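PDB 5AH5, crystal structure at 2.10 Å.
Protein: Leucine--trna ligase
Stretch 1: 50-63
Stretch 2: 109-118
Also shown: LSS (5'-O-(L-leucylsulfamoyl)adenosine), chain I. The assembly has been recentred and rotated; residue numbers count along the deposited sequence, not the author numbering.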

# COMPACT_ATOMS: atom_id res chain seq x y z
N HIS B 50 0.19 13.39 -3.76
CA HIS B 50 1.52 12.92 -3.52
C HIS B 50 2.20 13.62 -2.35
O HIS B 50 2.97 12.99 -1.66
CB HIS B 50 2.43 13.15 -4.77
CG HIS B 50 1.97 12.43 -6.01
ND1 HIS B 50 1.87 13.05 -7.23
CD2 HIS B 50 1.72 11.12 -6.25
CE1 HIS B 50 1.56 12.18 -8.16
NE2 HIS B 50 1.44 11.00 -7.59
N VAL B 51 2.07 14.94 -2.28
CA VAL B 51 2.67 15.68 -1.25
C VAL B 51 2.24 15.14 0.13
O VAL B 51 3.06 15.04 1.04
CB VAL B 51 2.30 17.15 -1.31
CG1 VAL B 51 2.96 17.91 -0.17
CG2 VAL B 51 2.71 17.73 -2.63
N ARG B 52 0.97 14.74 0.25
CA ARG B 52 0.44 14.20 1.52
C ARG B 52 1.10 12.86 1.84
O ARG B 52 1.58 12.61 2.96
CB ARG B 52 -1.07 14.04 1.52
CG ARG B 52 -1.56 13.59 2.88
CD ARG B 52 -3.02 13.26 2.89
NE ARG B 52 -3.53 13.20 4.25
CZ ARG B 52 -4.74 12.81 4.56
NH1 ARG B 52 -5.63 12.51 3.57
NH2 ARG B 52 -5.12 12.76 5.86
N ASN B 53 1.06 11.99 0.84
CA ASN B 53 1.62 10.67 0.91
C ASN B 53 3.13 10.66 1.32
O ASN B 53 3.58 9.87 2.17
CB ASN B 53 1.41 10.01 -0.44
CG ASN B 53 1.64 8.55 -0.43
OD1 ASN B 53 1.16 7.86 -1.35
ND2 ASN B 53 2.39 8.03 0.53
N TYR B 54 3.86 11.62 0.81
CA TYR B 54 5.31 11.64 0.88
C TYR B 54 5.78 12.46 2.10
O TYR B 54 6.85 12.22 2.67
CB TYR B 54 5.91 12.08 -0.47
CG TYR B 54 5.53 11.19 -1.69
CD1 TYR B 54 5.20 9.87 -1.53
CD2 TYR B 54 5.56 11.67 -3.01
CE1 TYR B 54 4.86 9.06 -2.57
CE2 TYR B 54 5.19 10.83 -4.09
CZ TYR B 54 4.84 9.55 -3.88
OH TYR B 54 4.50 8.66 -4.93
N SER B 55 5.01 13.45 2.46
CA SER B 55 5.23 14.19 3.69
C SER B 55 5.28 13.28 4.87
O SER B 55 6.12 13.46 5.77
CB SER B 55 4.13 15.19 3.91
OG SER B 55 4.29 16.24 3.04
N MET B 56 4.42 12.29 4.89
CA MET B 56 4.32 11.36 6.06
C MET B 56 5.59 10.53 6.19
O MET B 56 6.10 10.32 7.31
CB MET B 56 3.12 10.43 5.95
CG MET B 56 1.75 11.10 5.98
SD MET B 56 0.36 9.95 5.75
CE MET B 56 -0.92 11.20 5.77
N GLY B 57 6.11 10.07 5.04
CA GLY B 57 7.33 9.32 5.01
C GLY B 57 8.48 10.16 5.40
O GLY B 57 9.32 9.68 6.14
N ASP B 58 8.54 11.42 4.95
CA ASP B 58 9.65 12.23 5.32
C ASP B 58 9.72 12.56 6.86
O ASP B 58 10.79 12.66 7.43
CB ASP B 58 9.60 13.57 4.63
CG ASP B 58 10.93 14.30 4.72
OD1 ASP B 58 11.97 13.68 4.42
OD2 ASP B 58 10.97 15.49 5.12
N THR B 59 8.57 12.91 7.43
CA THR B 59 8.43 13.17 8.83
C THR B 59 8.92 11.98 9.64
O THR B 59 9.74 12.15 10.55
CB THR B 59 6.97 13.62 9.16
OG1 THR B 59 6.80 14.93 8.59
CG2 THR B 59 6.76 13.70 10.67
N LEU B 60 8.42 10.79 9.34
CA LEU B 60 8.86 9.64 10.02
C LEU B 60 10.38 9.46 9.85
O LEU B 60 11.12 9.26 10.81
CB LEU B 60 8.11 8.43 9.47
CG LEU B 60 8.55 7.10 10.06
CD1 LEU B 60 8.41 7.10 11.59
CD2 LEU B 60 7.68 6.03 9.47
N ALA B 61 10.87 9.56 8.60
CA ALA B 61 12.27 9.27 8.35
C ALA B 61 13.17 10.24 9.14
O ALA B 61 14.14 9.81 9.71
CB ALA B 61 12.59 9.39 6.86
N ARG B 62 12.87 11.53 9.13
CA ARG B 62 13.66 12.50 9.82
C ARG B 62 13.73 12.21 11.35
O ARG B 62 14.76 12.37 11.95
CB ARG B 62 13.06 13.89 9.63
CG ARG B 62 13.40 14.49 8.27
CD ARG B 62 12.67 15.80 8.10
NE ARG B 62 12.92 16.41 6.82
CZ ARG B 62 13.87 17.28 6.52
NH1 ARG B 62 14.76 17.68 7.41
NH2 ARG B 62 13.93 17.77 5.29
N MET B 63 12.62 11.74 11.91
CA MET B 63 12.61 11.40 13.30
C MET B 63 13.50 10.17 13.50
O MET B 63 14.25 10.13 14.47
CB MET B 63 11.20 11.09 13.83
CG MET B 63 11.25 11.06 15.33
SD MET B 63 9.72 10.60 16.04
CE MET B 63 9.38 8.88 15.75
N SER B 109 10.06 19.13 -7.61
CA SER B 109 8.98 19.51 -6.69
C SER B 109 9.27 18.91 -5.28
O SER B 109 9.19 19.62 -4.25
CB SER B 109 7.68 18.97 -7.25
OG SER B 109 7.30 19.78 -8.32
N MET B 110 9.71 17.64 -5.29
CA MET B 110 10.10 16.91 -4.10
C MET B 110 11.23 17.56 -3.30
O MET B 110 11.12 17.75 -2.08
CB MET B 110 10.45 15.47 -4.43
CG MET B 110 9.28 14.69 -4.91
SD MET B 110 9.81 13.05 -5.16
CE MET B 110 8.35 12.20 -5.68
N MET B 111 12.31 17.89 -3.99
CA MET B 111 13.42 18.60 -3.40
C MET B 111 13.00 19.96 -2.87
O MET B 111 13.43 20.34 -1.79
CB MET B 111 14.61 18.73 -4.36
CG MET B 111 15.18 17.40 -4.79
SD MET B 111 16.54 17.47 -6.04
CE MET B 111 15.99 18.58 -7.33
N GLN B 112 12.12 20.65 -3.57
CA GLN B 112 11.67 21.96 -3.11
C GLN B 112 10.76 21.90 -1.85
O GLN B 112 10.70 22.87 -1.15
CB GLN B 112 10.95 22.74 -4.21
CG GLN B 112 11.95 23.18 -5.29
CD GLN B 112 11.30 23.73 -6.56
OE1 GLN B 112 10.09 23.95 -6.60
NE2 GLN B 112 12.11 23.98 -7.59
N LEU B 113 10.09 20.78 -1.66
CA LEU B 113 9.35 20.43 -0.47
C LEU B 113 10.23 20.00 0.69
O LEU B 113 9.72 19.88 1.78
CB LEU B 113 8.30 19.36 -0.75
CG LEU B 113 7.03 20.03 -1.31
CD1 LEU B 113 6.30 19.11 -2.23
CD2 LEU B 113 6.03 20.46 -0.19
N GLY B 114 11.53 19.81 0.47
CA GLY B 114 12.43 19.40 1.51
C GLY B 114 12.27 17.96 1.84
O GLY B 114 12.60 17.54 2.94
N PHE B 115 11.79 17.15 0.92
CA PHE B 115 11.72 15.76 1.14
C PHE B 115 13.13 15.11 1.04
O PHE B 115 13.82 15.16 -0.02
CB PHE B 115 10.75 15.07 0.14
CG PHE B 115 9.28 15.43 0.29
CD1 PHE B 115 8.73 15.90 1.46
CD2 PHE B 115 8.44 15.22 -0.79
CE1 PHE B 115 7.36 16.17 1.55
CE2 PHE B 115 7.09 15.46 -0.72
CZ PHE B 115 6.54 15.96 0.47
N GLY B 116 13.53 14.42 2.12
CA GLY B 116 14.90 13.97 2.31
C GLY B 116 15.12 12.53 1.83
O GLY B 116 15.25 11.66 2.62
N TYR B 117 15.21 12.33 0.52
CA TYR B 117 15.37 11.03 -0.07
C TYR B 117 16.88 10.74 -0.25
O TYR B 117 17.70 11.63 -0.26
CB TYR B 117 14.61 10.94 -1.39
CG TYR B 117 13.14 10.88 -1.22
CD1 TYR B 117 12.55 9.78 -0.65
CD2 TYR B 117 12.33 11.90 -1.68
CE1 TYR B 117 11.19 9.71 -0.50
CE2 TYR B 117 10.96 11.84 -1.54
CZ TYR B 117 10.40 10.78 -0.94
OH TYR B 117 9.04 10.74 -0.78
N SER B 118 17.20 9.47 -0.19
CA SER B 118 18.53 8.95 -0.46
C SER B 118 18.57 8.75 -2.02
O SER B 118 18.27 7.67 -2.58
CB SER B 118 18.79 7.63 0.22
OG SER B 118 20.13 7.15 -0.08
C1 LSS I . 0.92 4.71 -8.29
N1 LSS I . -4.63 11.70 -2.29
O1 LSS I . -0.17 4.50 -7.81
S1 LSS I . 0.51 7.14 -8.41
C2 LSS I . -3.86 10.88 -1.58
N2 LSS I . 1.34 5.92 -8.62
O2 LSS I . -2.32 6.57 -3.43
N3 LSS I . -2.93 10.09 -2.14
O3 LSS I . 0.26 5.83 -2.79
C4 LSS I . -2.76 10.14 -3.49
N4 LSS I . 2.98 3.91 -9.46
O4 LSS I . 0.34 8.73 -4.35
C5 LSS I . -3.60 10.91 -4.28
O5 LSS I . 0.28 7.30 -6.84
C6 LSS I . -4.56 11.69 -3.67
N6 LSS I . -5.34 12.49 -4.44
C7 LSS I . 3.12 1.57 -7.41
N7 LSS I . -3.23 10.71 -5.58
C8 LSS I . -2.23 9.79 -5.60
C9 LSS I . 2.29 2.86 -7.29
N9 LSS I . -1.93 9.47 -4.31
CA LSS I . 1.83 3.56 -8.59
C10 LSS I . 2.22 0.45 -7.96
C11 LSS I . 3.75 1.27 -6.00
O1A LSS I . -0.85 7.21 -8.97
C21 LSS I . -0.96 8.51 -3.84
C22 LSS I . -1.31 7.12 -4.24
C23 LSS I . 0.02 6.38 -4.11
C24 LSS I . 0.99 7.48 -4.47
C25 LSS I . 1.38 7.46 -5.95
O2A LSS I . 1.22 8.35 -8.75
O HOH W 1 9.04 11.74 1.76

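A helix can hold a neighbouring segment by more than apolar packing: where that segment stops being helical, its freed backbone groups need partners, and polar side chains of the first helix can supply them. The leucine–tRNA ligase structure offers a compact example. Residues 50-63 are helical throughout, part of a longer helix that extends in both directions. The second stretch enters as the last part of another helix and then leaves helical geometry at G114. Its positive phi (75°), a value that by itself favours glycine, belongs to a Schellman motif in which G114 N bonds to M111 O at 3.0 Å and F115 N reaches back to M110 O at 3.1 Å. From there the chain runs on as loop and turn beside the first helix. The backbones draw together along the way: V51 CA and M110 CA lie 8.1 Å apart, whereas D58 CA and F115 CA are separated by 5.8 Å.

Side chains fill the wider gap. F115 is the centre of this packing and the residue most covered by the opposing stretch. Its CA-to-CB bond points sideways, but with chi1 near -67° (m) the ring reaches the helix. Y54 CB packs against F115 CE2 at 3.6 Å, and the backbone carbon of Y54 lies over one face of the ring. V51 CG1 approaches F115 CZ at 4.1 Å, and V51 CG2 meets L113 CD1 at 3.9 Å, so the valine packs against both residues. S55 OG sits at the ring edge, 3.4 Å from F115 CE1. This hydroxyl can rest beside carbon because it already donates a hydrogen bond to V51 O, at 2.6 Å from S55 OG, within its own helix. Farther along the tyrosine, Y54 CE2 contacts M110 CE at 3.8 Å, the extended methionine carrying its methyl to the aromatic ring.

At the closer end, polar chemistry takes over. D58 points toward the second stretch, and its OD1 accepts a nearly straight hydrogen bond from G116 N (2.9 Å, 165°). One turn later, R62 NE donates to D58 OD2 at 2.7 Å as part of a salt bridge, and R62 NH2 donates to G114 O, also at 2.7 Å. D58 OD2 and G114 O, two acceptors 3.4 Å apart, cannot bond to each other; the guanidinium binds both through separate nitrogens. A carboxylate and an arginine one turn apart thus satisfy both a donor and an acceptor of the unwound backbone.

Water completes the contact near Y117. Water 1 donates to Y54 O at 2.4 Å and to Y117 OH at 2.7 Å, linking a helix carbonyl to the tyrosine hydroxyl, while Y117 OH also approaches Y54 CB at 3.4 Å. The first helix meanwhile serves the bound leucyl-sulfamoyl adenosine: H50 NE2 donates to LSS O2A at 2.9 Å, and N53 OD1 accepts from LSS O3 at 2.6 Å. Neither residue touches the second stretch.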